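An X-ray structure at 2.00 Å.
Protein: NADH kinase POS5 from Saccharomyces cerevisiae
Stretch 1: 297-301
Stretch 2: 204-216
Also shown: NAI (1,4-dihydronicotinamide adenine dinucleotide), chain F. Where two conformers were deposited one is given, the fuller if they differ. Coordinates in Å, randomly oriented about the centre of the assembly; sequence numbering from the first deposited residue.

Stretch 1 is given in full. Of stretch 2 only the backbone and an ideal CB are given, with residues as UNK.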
# COMPACT_ATOMS: atom_id res chain seq x y z
N SER A 297 15.42 27.26 3.02
CA SER A 297 15.89 26.05 2.34
C SER A 297 15.29 24.77 2.92
O SER A 297 15.93 23.72 2.92
CB SER A 297 17.43 25.97 2.37
OG SER A 297 18.01 27.04 1.66
N VAL A 298 14.07 24.87 3.42
CA VAL A 298 13.43 23.74 4.10
C VAL A 298 12.90 22.69 3.12
O VAL A 298 12.69 21.52 3.50
CB VAL A 298 12.35 24.19 5.12
CG1 VAL A 298 12.98 25.00 6.24
CG2 VAL A 298 11.21 24.98 4.44
N VAL A 299 12.71 23.11 1.86
CA VAL A 299 12.18 22.24 0.81
C VAL A 299 12.85 22.48 -0.53
O VAL A 299 13.10 23.63 -0.92
CB VAL A 299 10.67 22.44 0.62
CG1 VAL A 299 10.09 21.30 -0.19
CG2 VAL A 299 9.95 22.56 1.95
N LYS A 300 13.13 21.41 -1.26
CA LYS A 300 13.66 21.53 -2.61
C LYS A 300 12.53 21.38 -3.61
O LYS A 300 11.63 20.57 -3.42
CB LYS A 300 14.74 20.47 -2.87
CG LYS A 300 15.64 20.79 -4.08
CD LYS A 300 16.69 19.70 -4.33
CE LYS A 300 17.70 19.59 -3.20
NZ LYS A 300 18.50 20.84 -2.98
N LEU A 301 12.56 22.18 -4.68
CA LEU A 301 11.63 22.04 -5.78
C LEU A 301 12.35 21.45 -6.99
O LEU A 301 13.38 21.98 -7.44
CB LEU A 301 11.02 23.41 -6.14
CG LEU A 301 10.18 23.47 -7.42
CD1 LEU A 301 8.87 22.67 -7.31
CD2 LEU A 301 9.89 24.92 -7.81
N UNK A 204 8.16 18.42 -4.46
CA UNK A 204 8.75 19.10 -3.33
C UNK A 204 9.32 18.01 -2.43
O UNK A 204 8.71 16.96 -2.26
CB UNK A 204 7.74 19.98 -2.60
N UNK A 205 10.51 18.25 -1.88
CA UNK A 205 11.17 17.24 -1.06
C UNK A 205 12.07 17.90 -0.02
O UNK A 205 12.67 18.94 -0.31
CB UNK A 205 11.98 16.28 -1.94
N UNK A 206 12.15 17.31 1.17
CA UNK A 206 13.01 17.81 2.25
C UNK A 206 14.48 17.81 1.85
O UNK A 206 15.26 18.60 2.38
CB UNK A 206 12.82 16.97 3.51
N UNK A 207 14.85 16.93 0.92
CA UNK A 207 16.20 16.87 0.35
C UNK A 207 17.29 16.72 1.40
O UNK A 207 17.31 15.74 2.14
CB UNK A 207 16.47 18.13 -0.48
N UNK A 208 18.17 17.72 1.46
CA UNK A 208 19.29 17.74 2.41
C UNK A 208 18.88 17.91 3.88
O UNK A 208 19.62 17.52 4.78
CB UNK A 208 20.25 18.87 2.03
N UNK A 209 17.74 18.55 4.10
CA UNK A 209 17.24 18.82 5.43
C UNK A 209 16.79 17.53 6.13
O UNK A 209 16.17 16.68 5.49
CB UNK A 209 16.08 19.82 5.36
N UNK A 210 17.13 17.38 7.43
CA UNK A 210 16.72 16.18 8.18
C UNK A 210 15.29 16.26 8.69
O UNK A 210 14.75 15.25 9.17
CB UNK A 210 17.66 15.96 9.36
N UNK A 211 14.68 17.44 8.58
CA UNK A 211 13.33 17.67 9.07
C UNK A 211 12.31 17.53 7.96
O UNK A 211 12.61 17.75 6.78
CB UNK A 211 13.22 19.06 9.71
N UNK A 212 11.09 17.17 8.35
CA UNK A 212 10.03 16.92 7.39
C UNK A 212 9.50 18.25 6.88
O UNK A 212 9.52 19.25 7.60
CB UNK A 212 8.91 16.09 8.01
N UNK A 213 9.04 18.25 5.63
CA UNK A 213 8.37 19.40 5.04
C UNK A 213 6.98 19.50 5.63
O UNK A 213 6.41 18.49 6.03
CB UNK A 213 8.31 19.29 3.51
N UNK A 214 6.44 20.71 5.72
CA UNK A 214 5.06 20.92 6.14
C UNK A 214 4.40 21.71 5.03
O UNK A 214 4.75 22.87 4.81
CB UNK A 214 4.97 21.64 7.49
N UNK A 215 3.47 21.07 4.32
CA UNK A 215 2.91 21.63 3.09
C UNK A 215 1.39 21.74 3.14
O UNK A 215 0.70 20.76 3.47
CB UNK A 215 3.32 20.77 1.89
N UNK A 216 0.89 22.92 2.81
CA UNK A 216 -0.55 23.17 2.78
C UNK A 216 -1.02 23.15 1.34
O UNK A 216 -0.55 23.94 0.50
CB UNK A 216 -0.90 24.50 3.45
PA NAI F . 11.67 14.94 14.10
O1A NAI F . 11.03 15.97 14.96
O2A NAI F . 12.34 15.52 12.76
O5B NAI F . 10.68 13.96 13.41
C5B NAI F . 10.13 12.98 14.13
C4B NAI F . 8.67 12.91 13.82
O4B NAI F . 8.51 11.50 13.94
C3B NAI F . 8.00 13.56 15.02
O3B NAI F . 6.62 13.76 14.71
C2B NAI F . 8.19 12.47 16.07
O2B NAI F . 7.24 12.56 17.13
C1B NAI F . 7.91 11.23 15.23
N9A NAI F . 8.56 10.01 15.76
C8A NAI F . 9.85 9.88 16.12
N7A NAI F . 10.05 8.64 16.57
C5A NAI F . 8.89 7.98 16.48
C6A NAI F . 8.49 6.69 16.77
N6A NAI F . 9.35 5.77 17.25
N1A NAI F . 7.21 6.36 16.56
C2A NAI F . 6.33 7.23 16.07
N3A NAI F . 6.67 8.47 15.78
C4A NAI F . 7.95 8.86 15.97
O3 NAI F . 12.93 14.14 14.82
PN NAI F . 12.87 13.27 16.16
O1N NAI F . 11.66 13.61 16.94
O2N NAI F . 14.22 13.40 16.76
O5D NAI F . 12.71 11.75 15.59
C5D NAI F . 13.68 11.21 14.67
C4D NAI F . 12.97 10.31 13.65
O4D NAI F . 12.41 11.14 12.62
C3D NAI F . 13.92 9.41 12.85
O3D NAI F . 14.29 8.27 13.64
C2D NAI F . 13.01 9.00 11.68
O2D NAI F . 12.33 7.76 11.97
C1D NAI F . 11.97 10.16 11.63
N1N NAI F . 11.96 10.66 10.23
C2N NAI F . 10.78 10.47 9.49
C3N NAI F . 10.70 10.88 8.17
C7N NAI F . 9.37 10.65 7.42
O7N NAI F . 9.20 10.98 6.24
N7N NAI F . 8.46 10.03 8.15
C4N NAI F . 11.80 11.49 7.55
C5N NAI F . 13.00 11.68 8.29
C6N NAI F . 13.08 11.27 9.62

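Position 204 pairs with Leu301 in an antiparallel bridge, non-hydrogen-bonded, and its CA-to-CB bond points to the same face of the sheet as the Leu301 side chain. The ideal CB of 204 lies 3.6 Å from Val299 CG1, so stretch 1 offers a mainly apolar surface, with the backbone Lys300 O 4.0 Å away from the same CB; leucine, isoleucine, valine or methionine would suit. The residue is Leu204. Its CD2 meets Leu301 CD1 at 3.9 Å and its CB packs on Val299 CG1 at 3.7 Å, while its CA lies 3.2 Å from Lys300 O in a CA-H...O contact.

Position 205 faces Lys300 in a hydrogen-bonded pair, and this register is set by backbone alone: N of 205 donates to Lys300 O at 3.0 Å, and Lys300 N donates to O of 205 at 2.7 Å, almost straight at 177°. CB points to the face that carries the Lys300 side chain, where a polar or aromatic residue could lie beside the lysine's aliphatic part, and a second positive charge would be less welcome. It is His205, whose ring serves its own strand's exit: His205 ND1 accepts from N of 207 at 2.9 Å.

At position 206 the strand has ended and CB points away from stretch 1, so the neighbour restricts the choice little; the dinucleotide on that side would favour a long polar or charged chain. Arg206 fills it, laying one guanidinium face under NAI C5N, with Arg206 NE 3.8 Å from NAI C4N, and Arg206 NH1 donates to O of 209 at 2.9 Å.

Position 207 has phi 55° and psi -118°, the first corner of a type II' turn, which by itself favours glycine. An ideal CB at 207 would also point toward stretch 1 and sit a tight 3.3 Å from Lys300 CE. Gly207 meets both demands.

Position 208, the second corner, has nothing of stretch 1 within 5.5 Å of its ideal CB; small polar residues such as asparagine, serine or aspartate suit such a turn. Asn208 is found.

Position 209 closes the turn, its N donating to O of 206 at 3.0 Å. CB of 209 points toward stretch 1, with Val298 O 4.2 Å away and Ser297 O 4.6 Å away, two acceptors that invite a small polar residue, serine or threonine, perhaps through water. Ser209 OG donates to a water whose O in turn donates to Val298 O at 2.6 Å. Ser209 OG also accepts from N of 211 at 3.3 Å.

Positions 210, 211 and 212 have no stretch 1 atom near CB. Phi of -81° permits proline at the first, and Pro210 is there. Position 211 tolerates many residues, polar or aromatic ones suiting the nearby phosphate; His211 brings its ring edge to NAI O2A. An apolar chain suits 212 beside the nicotinamide, and Leu212 CD1 approaches NAI C3N at 3.7 Å.

Position 213 has its ideal CB 4.0 Å from Val299 CG2, so valine, threonine, isoleucine or alanine could fit, beta-branching also suiting a strand. Thr213 CG2 lies 3.7 Å from Val299 CG2. At 214, 215 and 216 no ideal CB has stretch 1 within 5.5 Å, leaving the choice open, though a long apolar chain could reach Val299 from 215. Asn214 and Asp216 make no contact with stretch 1, while Leu215 CD2 reaches Val299 CG2 at 4.4 Å.

Stretch 2 204-216: LHRGNSPHLTNLD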
# COMPACT_ATOMS: atom_id res chain seq x y z
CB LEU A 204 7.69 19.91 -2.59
CG LEU A 204 7.11 21.08 -3.38
CD1 LEU A 204 5.85 21.62 -2.71
CD2 LEU A 204 8.15 22.21 -3.52
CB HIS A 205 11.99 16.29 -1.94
CG HIS A 205 12.27 14.97 -1.28
ND1 HIS A 205 13.22 14.82 -0.30
CD2 HIS A 205 11.71 13.75 -1.44
CE1 HIS A 205 13.24 13.57 0.11
NE2 HIS A 205 12.33 12.90 -0.57
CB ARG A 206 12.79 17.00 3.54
CG ARG A 206 13.19 15.53 3.45
CD ARG A 206 13.05 14.81 4.79
NE ARG A 206 13.47 13.41 4.70
CZ ARG A 206 14.73 12.98 4.79
NH1 ARG A 206 15.72 13.85 5.00
NH2 ARG A 206 15.00 11.69 4.69
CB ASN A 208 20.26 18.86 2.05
CG ASN A 208 21.67 18.56 2.47
OD1 ASN A 208 22.19 17.47 2.21
ND2 ASN A 208 22.31 19.52 3.13
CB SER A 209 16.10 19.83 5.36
OG SER A 209 15.42 19.93 6.58
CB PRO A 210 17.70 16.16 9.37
CG PRO A 210 18.12 17.57 9.55
CD PRO A 210 18.06 18.23 8.20
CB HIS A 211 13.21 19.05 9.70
CG HIS A 211 14.38 19.43 10.55
ND1 HIS A 211 14.65 18.83 11.76
CD2 HIS A 211 15.36 20.35 10.36
CE1 HIS A 211 15.74 19.35 12.28
NE2 HIS A 211 16.19 20.28 11.45
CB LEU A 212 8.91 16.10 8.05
CG LEU A 212 9.21 14.60 8.27
CD1 LEU A 212 10.26 14.33 9.37
CD2 LEU A 212 7.95 13.87 8.62
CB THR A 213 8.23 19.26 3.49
OG1 THR A 213 7.32 18.19 3.19
CG2 THR A 213 9.57 18.95 2.83
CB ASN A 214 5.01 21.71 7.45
CG ASN A 214 5.71 20.99 8.60
OD1 ASN A 214 5.16 20.06 9.20
ND2 ASN A 214 6.93 21.42 8.91
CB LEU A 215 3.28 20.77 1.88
CG LEU A 215 4.72 20.32 1.71
CD1 LEU A 215 4.77 19.38 0.51
CD2 LEU A 215 5.67 21.51 1.51
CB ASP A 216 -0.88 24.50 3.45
CG ASP A 216 -0.53 24.50 4.93
OD1 ASP A 216 -0.97 23.57 5.64
OD2 ASP A 216 0.19 25.41 5.38
O HOH W 1 15.75 21.41 1.66
O HOH W 2 12.60 20.44 5.82
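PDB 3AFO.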